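Local atomic coordinates of succinyl-CoA ligase (ADP-forming) subunit alpha (PDB entry 6HXI), a protein that binds coenzyme A and combines a CoA-ligase family region with a region related to the C-terminal domain of citrate synthases. Residues A24-R27 with M28-D32; Y68-I71 with P72-A75; E285-Q288 with A289-A293; K491-S494 with V495-D499. All coordinates share one frame; numbering follows the deposited sequence.

Interaction 1 (A24-R27 with M28-D32); sequences AIQR and MLDFD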
loop_
_atom_site.group_PDB
_atom_site.type_symbol
_atom_site.label_atom_id
_atom_site.label_comp_id
_atom_site.label_asym_id
_atom_site.label_seq_id
_atom_site.Cartn_x
_atom_site.Cartn_y
_atom_site.Cartn_z
ATOM N N ALA B 24 26.841 -22.230 21.211
ATOM C CA ALA B 24 26.979 -23.171 22.320
ATOM C C ALA B 24 25.856 -24.220 22.223
ATOM O O ALA B 24 26.121 -25.412 22.357
ATOM C CB ALA B 24 26.881 -22.415 23.643
ATOM N N ILE B 25 24.607 -23.772 21.939
ATOM C CA ILE B 25 23.466 -24.661 21.743
ATOM C C ILE B 25 23.802 -25.646 20.614
ATOM O O ILE B 25 23.682 -26.863 20.821
ATOM C CB ILE B 25 22.149 -23.887 21.472
ATOM C CG1 ILE B 25 21.662 -23.170 22.748
ATOM C CG2 ILE B 25 21.063 -24.814 20.931
ATOM C CD1 ILE B 25 20.802 -21.869 22.471
ATOM N N GLN B 26 24.250 -25.113 19.445
ATOM C CA GLN B 26 24.626 -25.947 18.304
ATOM C C GLN B 26 25.752 -26.952 18.634
ATOM O O GLN B 26 25.681 -28.095 18.184
ATOM C CB GLN B 26 24.971 -25.109 17.048
ATOM C CG GLN B 26 25.093 -25.971 15.770
ATOM C CD GLN B 26 23.817 -26.730 15.472
ATOM O OE1 GLN B 26 22.826 -26.165 15.000
ATOM N NE2 GLN B 26 23.785 -28.015 15.791
ATOM N N ARG B 27 26.753 -26.536 19.428
ATOM C CA ARG B 27 27.880 -27.386 19.831
ATOM C C ARG B 27 27.386 -28.575 20.639
ATOM O O ARG B 27 27.802 -29.707 20.373
ATOM C CB ARG B 27 28.928 -26.583 20.626
ATOM C CG ARG B 27 29.705 -25.624 19.747
ATOM C CD ARG B 27 31.016 -25.237 20.343
ATOM N NE ARG B 27 31.856 -24.600 19.336
ATOM C CZ ARG B 27 32.059 -23.295 19.261
ATOM N NH1 ARG B 27 32.841 -22.794 18.320
ATOM N NH2 ARG B 27 31.471 -22.474 20.122
ATOM N N MET B 28 26.460 -28.326 21.597
ATOM C CA MET B 28 25.892 -29.393 22.418
ATOM C C MET B 28 25.153 -30.421 21.544
ATOM O O MET B 28 25.428 -31.618 21.631
ATOM C CB MET B 28 24.985 -28.826 23.521
ATOM C CG MET B 28 25.766 -28.175 24.631
ATOM S SD MET B 28 24.748 -27.412 25.913
ATOM C CE MET B 28 24.112 -28.857 26.735
ATOM N N LEU B 29 24.282 -29.939 20.638
ATOM C CA LEU B 29 23.515 -30.790 19.735
ATOM C C LEU B 29 24.412 -31.591 18.802
ATOM O O LEU B 29 24.144 -32.774 18.558
ATOM C CB LEU B 29 22.506 -29.963 18.924
ATOM C CG LEU B 29 21.399 -29.321 19.732
ATOM C CD1 LEU B 29 20.636 -28.299 18.893
ATOM C CD2 LEU B 29 20.457 -30.374 20.287
ATOM N N ASP B 30 25.493 -30.963 18.311
ATOM C CA ASP B 30 26.442 -31.609 17.412
ATOM C C ASP B 30 27.135 -32.791 18.103
ATOM O O ASP B 30 27.338 -33.831 17.482
ATOM C CB ASP B 30 27.468 -30.578 16.894
ATOM C CG ASP B 30 27.013 -29.746 15.707
ATOM O OD1 ASP B 30 25.902 -29.997 15.193
ATOM O OD2 ASP B 30 27.791 -28.880 15.260
ATOM N N PHE B 31 27.462 -32.633 19.385
ATOM C CA PHE B 31 28.097 -33.676 20.197
ATOM C C PHE B 31 27.124 -34.839 20.411
ATOM O O PHE B 31 27.498 -35.981 20.213
ATOM C CB PHE B 31 28.562 -33.102 21.545
ATOM C CG PHE B 31 29.379 -34.069 22.371
ATOM C CD1 PHE B 31 30.612 -34.536 21.917
ATOM C CD2 PHE B 31 28.916 -34.519 23.601
ATOM C CE1 PHE B 31 31.378 -35.424 22.693
ATOM C CE2 PHE B 31 29.678 -35.422 24.368
ATOM C CZ PHE B 31 30.905 -35.855 23.912
ATOM N N ASP B 32 25.861 -34.532 20.735
ATOM C CA ASP B 32 24.816 -35.523 20.918
ATOM C C ASP B 32 24.667 -36.344 19.638
ATOM O O ASP B 32 24.629 -37.564 19.703
ATOM C CB ASP B 32 23.479 -34.841 21.272
ATOM C CG ASP B 32 23.502 -33.941 22.489
ATOM O OD1 ASP B 32 24.333 -34.188 23.405
ATOM O OD2 ASP B 32 22.686 -33.000 22.540
#
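The backbone N of Asp30 donates to Gln26 O at 2.9 Å, the shortest hydrogen bond between 24-27 and 28-32. The side chains of the same two residues meet again on the helix flank that faces strand 52-58 and the second subunit. Gln26 NE2 lies 3.0 Å from Asp30 OD1, but this bond is weak. Its N-H points well off the acceptor, with an angle of 127°. The amide and carboxylate planes are turned 32° against each other, neither coplanar nor stacked. Gln26 CG stands anti to the backbone N (chi1 -169°), and a bend at chi2 brings NE2 round to Asp30. Each group has a stronger partner elsewhere. Gln26 OE1 accepts from Phe57 N of strand 52-58. Asp30 OD2 forms a salt bridge with Arg350 of the second subunit, which probably balances its charge. The weak bond thus links two groups already held from outside.

One residue earlier along the helix, Ile25 and Leu29 run alongside each other in the same direction. Ile25 CG2 touches Leu29 CD1 at 4.1 Å. Leu29 CG also packs 3.5 Å from Ile25 O. That oxygen accepts from Leu29 N at 3.1 Å. Ala24 O accepts in the same manner from Met28 N, and Arg27 O from Phe31 N. Arg27 O has a second donor, Arg150 NH2.

These bonds are the i to i+4 pattern of an alpha helix. Helix 22-34 links strands 15-18 and 42-46 in a beta-alpha-beta unit, the building block of Rossmann-like CoA-binding domains. The side chain of Ala24 is about 8 Å from the bound coenzyme A.

Interaction 2 (Y68-I71 with P72-A75); sequences YKTI and PLAA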
loop_
_atom_site.group_PDB
_atom_site.type_symbol
_atom_site.label_atom_id
_atom_site.label_comp_id
_atom_site.label_asym_id
_atom_site.label_seq_id
_atom_site.Cartn_x
_atom_site.Cartn_y
_atom_site.Cartn_z
ATOM N N TYR B 68 11.905 -20.478 26.833
ATOM C CA TYR B 68 11.173 -19.915 27.982
ATOM C C TYR B 68 11.805 -18.670 28.532
ATOM O O TYR B 68 13.015 -18.562 28.524
ATOM C CB TYR B 68 11.033 -20.980 29.100
ATOM C CG TYR B 68 10.147 -22.135 28.685
ATOM C CD1 TYR B 68 10.662 -23.211 27.967
ATOM C CD2 TYR B 68 8.783 -22.121 28.947
ATOM C CE1 TYR B 68 9.847 -24.254 27.543
ATOM C CE2 TYR B 68 7.956 -23.170 28.532
ATOM C CZ TYR B 68 8.494 -24.224 27.819
ATOM O OH TYR B 68 7.697 -25.253 27.411
ATOM N N LYS B 69 10.988 -17.740 29.052
ATOM C CA LYS B 69 11.464 -16.481 29.630
ATOM C C LYS B 69 12.097 -16.667 31.011
ATOM O O LYS B 69 13.006 -15.910 31.365
ATOM C CB LYS B 69 10.311 -15.463 29.725
ATOM C CG LYS B 69 10.393 -14.322 28.714
ATOM C CD LYS B 69 9.679 -13.075 29.228
ATOM C CE LYS B 69 10.135 -11.823 28.507
ATOM N NZ LYS B 69 9.595 -10.580 29.118
ATOM N N THR B 70 11.592 -17.642 31.812
ATOM C CA THR B 70 12.065 -17.880 33.187
ATOM C C THR B 70 12.462 -19.344 33.455
ATOM O O THR B 70 12.019 -20.258 32.760
ATOM C CB THR B 70 11.010 -17.412 34.245
ATOM O OG1 THR B 70 9.937 -18.361 34.319
ATOM C CG2 THR B 70 10.448 -16.012 33.983
ATOM N N ILE B 71 13.276 -19.542 34.505
ATOM C CA ILE B 71 13.725 -20.851 34.989
ATOM C C ILE B 71 12.528 -21.646 35.577
ATOM O O ILE B 71 12.356 -22.784 35.140
ATOM C CB ILE B 71 14.925 -20.739 35.944
ATOM C CG1 ILE B 71 16.161 -20.184 35.218
ATOM C CG2 ILE B 71 15.231 -22.091 36.627
ATOM C CD1 ILE B 71 17.232 -19.498 36.162
ATOM N N PRO B 72 11.670 -21.094 36.496
ATOM C CA PRO B 72 10.509 -21.871 36.980
ATOM C C PRO B 72 9.535 -22.340 35.889
ATOM O O PRO B 72 8.958 -23.411 36.034
ATOM C CB PRO B 72 9.817 -20.904 37.951
ATOM C CG PRO B 72 10.886 -19.980 38.380
ATOM C CD PRO B 72 11.716 -19.776 37.158
ATOM N N LEU B 73 9.338 -21.553 34.817
ATOM C CA LEU B 73 8.425 -21.942 33.732
ATOM C C LEU B 73 8.991 -23.102 32.917
ATOM O O LEU B 73 8.248 -24.028 32.574
ATOM C CB LEU B 73 8.074 -20.766 32.819
ATOM C CG LEU B 73 6.996 -19.814 33.329
ATOM C CD1 LEU B 73 7.002 -18.527 32.541
ATOM C CD2 LEU B 73 5.609 -20.442 33.254
ATOM N N ALA B 74 10.305 -23.073 32.650
ATOM C CA ALA B 74 10.995 -24.140 31.916
ATOM C C ALA B 74 11.011 -25.407 32.746
ATOM O O ALA B 74 10.677 -26.466 32.221
ATOM C CB ALA B 74 12.410 -23.722 31.558
ATOM N N ALA B 75 11.359 -25.295 34.051
ATOM C CA ALA B 75 11.443 -26.425 34.974
ATOM C C ALA B 75 10.112 -27.165 35.091
ATOM O O ALA B 75 10.095 -28.393 35.028
ATOM C CB ALA B 75 11.937 -25.968 36.338
#
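Ala74 packs its backbone carbon over the ring of Tyr68. Ala74 CA sits 4.1 Å from the ring centroid and 20° off the ring normal, a CH-pi contact. The methyl group follows: Ala74 CB lies 3.9 Å from Tyr68 CB. Leu73 adds to this patch, with its CB 4.2 Å from Tyr68 CD2. The aromatic side chain is therefore laid along the first turn of the helix and touches both backbone and side-chain carbons.

That turn is fixed by Thr70 at the N-cap position. Thr70 OG1 accepts from Leu73 N at 3.3 Å. The torsion that makes this possible places OG1 between the backbone N and the carbonyl carbon (chi1 76°), facing the first turn. The same oxygen lies 3.4 Å from Leu73 CB, so the leucine side chain runs past the cap. Thr70 O accepts from Ala74 N, and this holds the residue that covers the tyrosine. Ile71 O then accepts from Ala75 N at 2.9 Å, nearly straight at 168°. Pro72 fits the first turn, where its nitrogen has no hydrogen to give; its CD packs 3.6 Å from Ile71 CB.

Tyr68 ends strand 61-68 and is tied by backbone hydrogen bonds to Ile45 and Asn47. Its side chain also touches Ala44 and Tyr78. Helix 71-77 starts three residues later and folds back over the sheet. Ile71 and Ala74 rest on Ile46 of strand 42-46, and Ala74 also meets Phe16 of strand 15-18. On another side, Ile71 and Pro72 pack against Glu99 of helix 93-102.

Interaction 3 (E285-Q288 with A289-A293); sequences ETAQ and AKNDA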
loop_
_atom_site.group_PDB
_atom_site.type_symbol
_atom_site.label_atom_id
_atom_site.label_comp_id
_atom_site.label_asym_id
_atom_site.label_seq_id
_atom_site.Cartn_x
_atom_site.Cartn_y
_atom_site.Cartn_z
ATOM N N GLU B 285 50.785 -21.786 49.343
ATOM C CA GLU B 285 49.986 -21.543 48.147
ATOM C C GLU B 285 50.764 -21.661 46.822
ATOM O O GLU B 285 50.132 -21.748 45.773
ATOM C CB GLU B 285 49.282 -20.183 48.244
ATOM C CG GLU B 285 48.105 -20.159 49.199
ATOM C CD GLU B 285 47.342 -18.847 49.235
ATOM O OE1 GLU B 285 47.013 -18.387 50.353
ATOM O OE2 GLU B 285 47.062 -18.282 48.151
ATOM N N THR B 286 52.106 -21.675 46.853
ATOM C CA THR B 286 52.941 -21.772 45.640
ATOM C C THR B 286 52.837 -23.129 44.933
ATOM O O THR B 286 52.533 -24.135 45.569
ATOM C CB THR B 286 54.429 -21.441 45.939
ATOM O OG1 THR B 286 55.006 -22.445 46.778
ATOM C CG2 THR B 286 54.633 -20.056 46.523
ATOM N N ALA B 287 53.150 -23.154 43.630
ATOM C CA ALA B 287 53.151 -24.366 42.813
ATOM C C ALA B 287 54.182 -25.390 43.333
ATOM O O ALA B 287 53.889 -26.591 43.356
ATOM C CB ALA B 287 53.422 -24.024 41.355
ATOM N N GLN B 288 55.357 -24.914 43.790
ATOM C CA GLN B 288 56.429 -25.765 44.332
ATOM C C GLN B 288 55.974 -26.526 45.575
ATOM O O GLN B 288 56.067 -27.754 45.586
ATOM C CB GLN B 288 57.734 -24.972 44.577
ATOM C CG GLN B 288 58.525 -24.651 43.290
ATOM C CD GLN B 288 57.993 -23.480 42.457
ATOM O OE1 GLN B 288 56.977 -22.824 42.780
ATOM N NE2 GLN B 288 58.704 -23.159 41.379
ATOM N N ALA B 289 55.432 -25.818 46.587
ATOM C CA ALA B 289 54.898 -26.410 47.818
ATOM C C ALA B 289 53.781 -27.428 47.522
ATOM O O ALA B 289 53.721 -28.470 48.172
ATOM C CB ALA B 289 54.375 -25.320 48.732
ATOM N N LYS B 290 52.942 -27.150 46.518
ATOM C CA LYS B 290 51.842 -28.030 46.092
ATOM C C LYS B 290 52.321 -29.306 45.380
ATOM O O LYS B 290 51.877 -30.400 45.737
ATOM C CB LYS B 290 50.811 -27.263 45.238
ATOM C CG LYS B 290 50.007 -26.241 46.044
ATOM C CD LYS B 290 49.008 -25.499 45.190
ATOM C CE LYS B 290 48.132 -24.574 46.004
ATOM N NZ LYS B 290 46.988 -24.031 45.208
ATOM N N ASN B 291 53.235 -29.169 44.395
ATOM C CA ASN B 291 53.797 -30.295 43.645
ATOM C C ASN B 291 54.615 -31.203 44.552
ATOM O O ASN B 291 54.561 -32.423 44.398
ATOM C CB ASN B 291 54.619 -29.810 42.438
ATOM C CG ASN B 291 53.782 -29.376 41.253
ATOM O OD1 ASN B 291 52.753 -29.983 40.926
ATOM N ND2 ASN B 291 54.204 -28.316 40.567
ATOM N N ASP B 292 55.335 -30.618 45.522
ATOM C CA ASP B 292 56.132 -31.382 46.484
ATOM C C ASP B 292 55.232 -32.194 47.410
ATOM O O ASP B 292 55.468 -33.390 47.566
ATOM C CB ASP B 292 57.073 -30.467 47.281
ATOM C CG ASP B 292 58.278 -29.958 46.508
ATOM O OD1 ASP B 292 58.449 -30.362 45.326
ATOM O OD2 ASP B 292 59.062 -29.172 47.086
ATOM N N ALA B 293 54.170 -31.558 47.975
ATOM C CA ALA B 293 53.194 -32.217 48.851
ATOM C C ALA B 293 52.427 -33.310 48.086
ATOM O O ALA B 293 52.044 -34.315 48.682
ATOM C CB ALA B 293 52.232 -31.196 49.431
#
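The carboxylate of Asp292 has Gln288 O over one face. Asp292 CG is 3.3 Å from that oxygen, and both carboxylate oxygens are only slightly farther. Ala287 O lies obliquely above the amide plane of Asn291, off to the nitrogen side. Asn291 ND2 is 3.3 Å from Ala287 O, yet the angle is too poor for a hydrogen bond. At the other end of this amide, OD1 accepts from Val259 N. Both side chains turn back along the helix because CG stands beside the backbone N (chi1 -78° in Asn291).

The carbonyl oxygens they approach are already used by the backbone. Asn291 N donates to Ala287 O at 2.9 Å, and Asp292 N to Gln288 O at 3.0 Å. Lys290 N donates to Thr286 O.

Thr286 OG1 caps the helix through a weak bond from Ala289 N at 3.4 Å, and also bonds to Glu283 O. The extended chain of Lys290 runs back along the start of the helix, with CG 3.3 Å from Thr286 O and CE 3.5 Å from Glu285 O. NZ reaches a salt bridge with Glu239 and hydrogen bonds to the backbone oxygens of Glu233, Gly235 and Gly236.

The arrangement is a threonine N-cap, here with a weak capping bond. It opens helix 287-297, which packs against strand 255-260 and helix 239-247 in the CoA-ligase family region.

Interaction 4 (K491-S494 with V495-D499); sequences KIKS and VKNPD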
loop_
_atom_site.group_PDB
_atom_site.type_symbol
_atom_site.label_atom_id
_atom_site.label_comp_id
_atom_site.label_asym_id
_atom_site.label_seq_id
_atom_site.Cartn_x
_atom_site.Cartn_y
_atom_site.Cartn_z
ATOM N N LYS B 491 -7.817 25.702 -13.917
ATOM C CA LYS B 491 -9.228 26.049 -13.671
ATOM C C LYS B 491 -9.461 27.557 -13.381
ATOM O O LYS B 491 -10.437 28.114 -13.902
ATOM C CB LYS B 491 -9.822 25.196 -12.553
ATOM C CG LYS B 491 -9.806 23.700 -12.817
ATOM C CD LYS B 491 -9.871 22.937 -11.494
ATOM C CE LYS B 491 -9.408 21.500 -11.571
ATOM N NZ LYS B 491 -7.938 21.413 -11.728
ATOM N N ILE B 492 -8.581 28.219 -12.577
ATOM C CA ILE B 492 -8.772 29.651 -12.231
ATOM C C ILE B 492 -7.675 30.585 -12.748
ATOM O O ILE B 492 -7.977 31.689 -13.216
ATOM C CB ILE B 492 -9.013 29.904 -10.706
ATOM C CG1 ILE B 492 -8.026 29.122 -9.790
ATOM C CG2 ILE B 492 -10.477 29.617 -10.334
ATOM C CD1 ILE B 492 -7.328 29.994 -8.742
ATOM N N LYS B 493 -6.409 30.148 -12.648
ATOM C CA LYS B 493 -5.256 30.939 -13.068
ATOM C C LYS B 493 -5.194 31.112 -14.587
ATOM O O LYS B 493 -5.662 30.255 -15.344
ATOM C CB LYS B 493 -3.952 30.379 -12.469
ATOM C CG LYS B 493 -3.934 30.416 -10.943
ATOM C CD LYS B 493 -4.099 31.824 -10.391
ATOM C CE LYS B 493 -4.021 31.878 -8.901
ATOM N NZ LYS B 493 -4.482 33.201 -8.419
ATOM N N SER B 494 -4.647 32.255 -15.018
ATOM C CA SER B 494 -4.589 32.666 -16.413
ATOM C C SER B 494 -3.373 33.527 -16.675
ATOM O O SER B 494 -2.522 33.642 -15.792
ATOM C CB SER B 494 -5.856 33.447 -16.753
ATOM O OG SER B 494 -5.873 34.686 -16.068
ATOM N N VAL B 495 -3.293 34.165 -17.865
ATOM C CA VAL B 495 -2.171 35.057 -18.179
ATOM C C VAL B 495 -2.151 36.305 -17.281
ATOM O O VAL B 495 -1.079 36.703 -16.821
ATOM C CB VAL B 495 -2.035 35.436 -19.673
ATOM C CG1 VAL B 495 -1.420 34.295 -20.463
ATOM C CG2 VAL B 495 -3.369 35.854 -20.275
ATOM N N LYS B 496 -3.327 36.899 -17.024
ATOM C CA LYS B 496 -3.483 38.096 -16.198
ATOM C C LYS B 496 -3.379 37.758 -14.702
ATOM O O LYS B 496 -2.909 38.593 -13.936
ATOM C CB LYS B 496 -4.806 38.823 -16.539
ATOM C CG LYS B 496 -4.834 39.455 -17.945
ATOM C CD LYS B 496 -6.238 39.963 -18.355
ATOM C CE LYS B 496 -7.068 38.954 -19.137
ATOM N NZ LYS B 496 -8.487 38.864 -18.661
ATOM N N ASN B 497 -3.777 36.526 -14.294
ATOM C CA ASN B 497 -3.721 36.031 -12.908
ATOM C C ASN B 497 -2.876 34.710 -12.837
ATOM O O ASN B 497 -3.434 33.617 -12.896
ATOM C CB ASN B 497 -5.147 35.851 -12.378
ATOM C CG ASN B 497 -5.265 35.398 -10.946
ATOM O OD1 ASN B 497 -4.495 35.788 -10.062
ATOM N ND2 ASN B 497 -6.270 34.585 -10.681
ATOM N N PRO B 498 -1.527 34.787 -12.757
ATOM C CA PRO B 498 -0.711 33.548 -12.824
ATOM C C PRO B 498 -0.647 32.680 -11.573
ATOM O O PRO B 498 -0.784 33.203 -10.467
ATOM C CB PRO B 498 0.696 34.060 -13.183
ATOM C CG PRO B 498 0.559 35.527 -13.454
ATOM C CD PRO B 498 -0.674 35.991 -12.749
ATOM N N ASP B 499 -0.389 31.356 -11.745
ATOM C CA ASP B 499 -0.180 30.439 -10.617
ATOM C C ASP B 499 1.221 30.762 -10.049
ATOM O O ASP B 499 2.207 30.775 -10.798
ATOM C CB ASP B 499 -0.262 28.962 -11.041
ATOM C CG ASP B 499 -0.075 27.957 -9.908
ATOM O OD1 ASP B 499 0.608 28.292 -8.922
ATOM O OD2 ASP B 499 -0.587 26.821 -10.026
HETATM O O HOH W 1 -7.289 33.849 -8.196
#
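Hydrogen bonds between Ser494 and Asn497 close a tight turn. Ser494 N donates to Asn497 O at 2.8 Å, and the hydrogen bond is nearly straight (166°). It approaches from above the carbonyl plane. In return, Asn497 N donates to Ser494 OG at 3.3 Å, a weak bond. The serine hydroxyl reaches it because OG stands between the backbone N and the carbonyl carbon (chi1 68°). Ser494 OG has a stronger partner in Glu312 of the citrate lyase chain.

A second polar group joins Lys493 and Asn497. Lys493 NZ donates to Asn497 OD1 at 3.1 Å, coming in from the flank of the carbonyl, tilted out of its plane, with a C=O...N angle of 97°. One water accepts from both Lys493 NZ, at 2.9 Å, and Asn497 ND2, at 2.8 Å. It bridges the ammonium and the amide nitrogen, two donors. Lys493 NZ also bonds to Glu365 O of the third subunit, so one ammonium group serves three partners.

Van der Waals and CH...O contacts complete the fit. The lysine chain bends at chi2 and lies across the turn, with CD 3.2 Å from Asn497 O. Its CG meets Asp499 CB at 4.0 Å. A CA-H...O contact runs from Pro498 CA to Ser494 O.

The turn belongs to the loop between helices 471-480 and 500-512. Lys496 forms a salt bridge with Glu312 of the citrate lyase chain, and Val495 packs on Lys257 of that chain. Asp499 ends the loop as N-cap of helix 500-512, its OD1 accepting from Arg501 N.

Overall arrangement
Interactions 1 and 2 lie in the same region, and both rest on strand 42-46. Interaction 1 is buried in mid-helix and relies on regular backbone bonds and apolar packing, with a weak amide-carboxylate bond on one flank. Interactions 2 and 3 are partly buried helix starts, each with a threonine cap. Interaction 2 adds an aromatic ring, interaction 3 charged and amide side chains tied to neighbouring loops, a strand and a helix. Interaction 4 is a loop turn in the citrate synthase-related region, held by polar groups and a water. Interactions 1 and 4 form salt bridges to other chains, interaction 2 only packs Lys69 against the third subunit, and no other chain touches interaction 3.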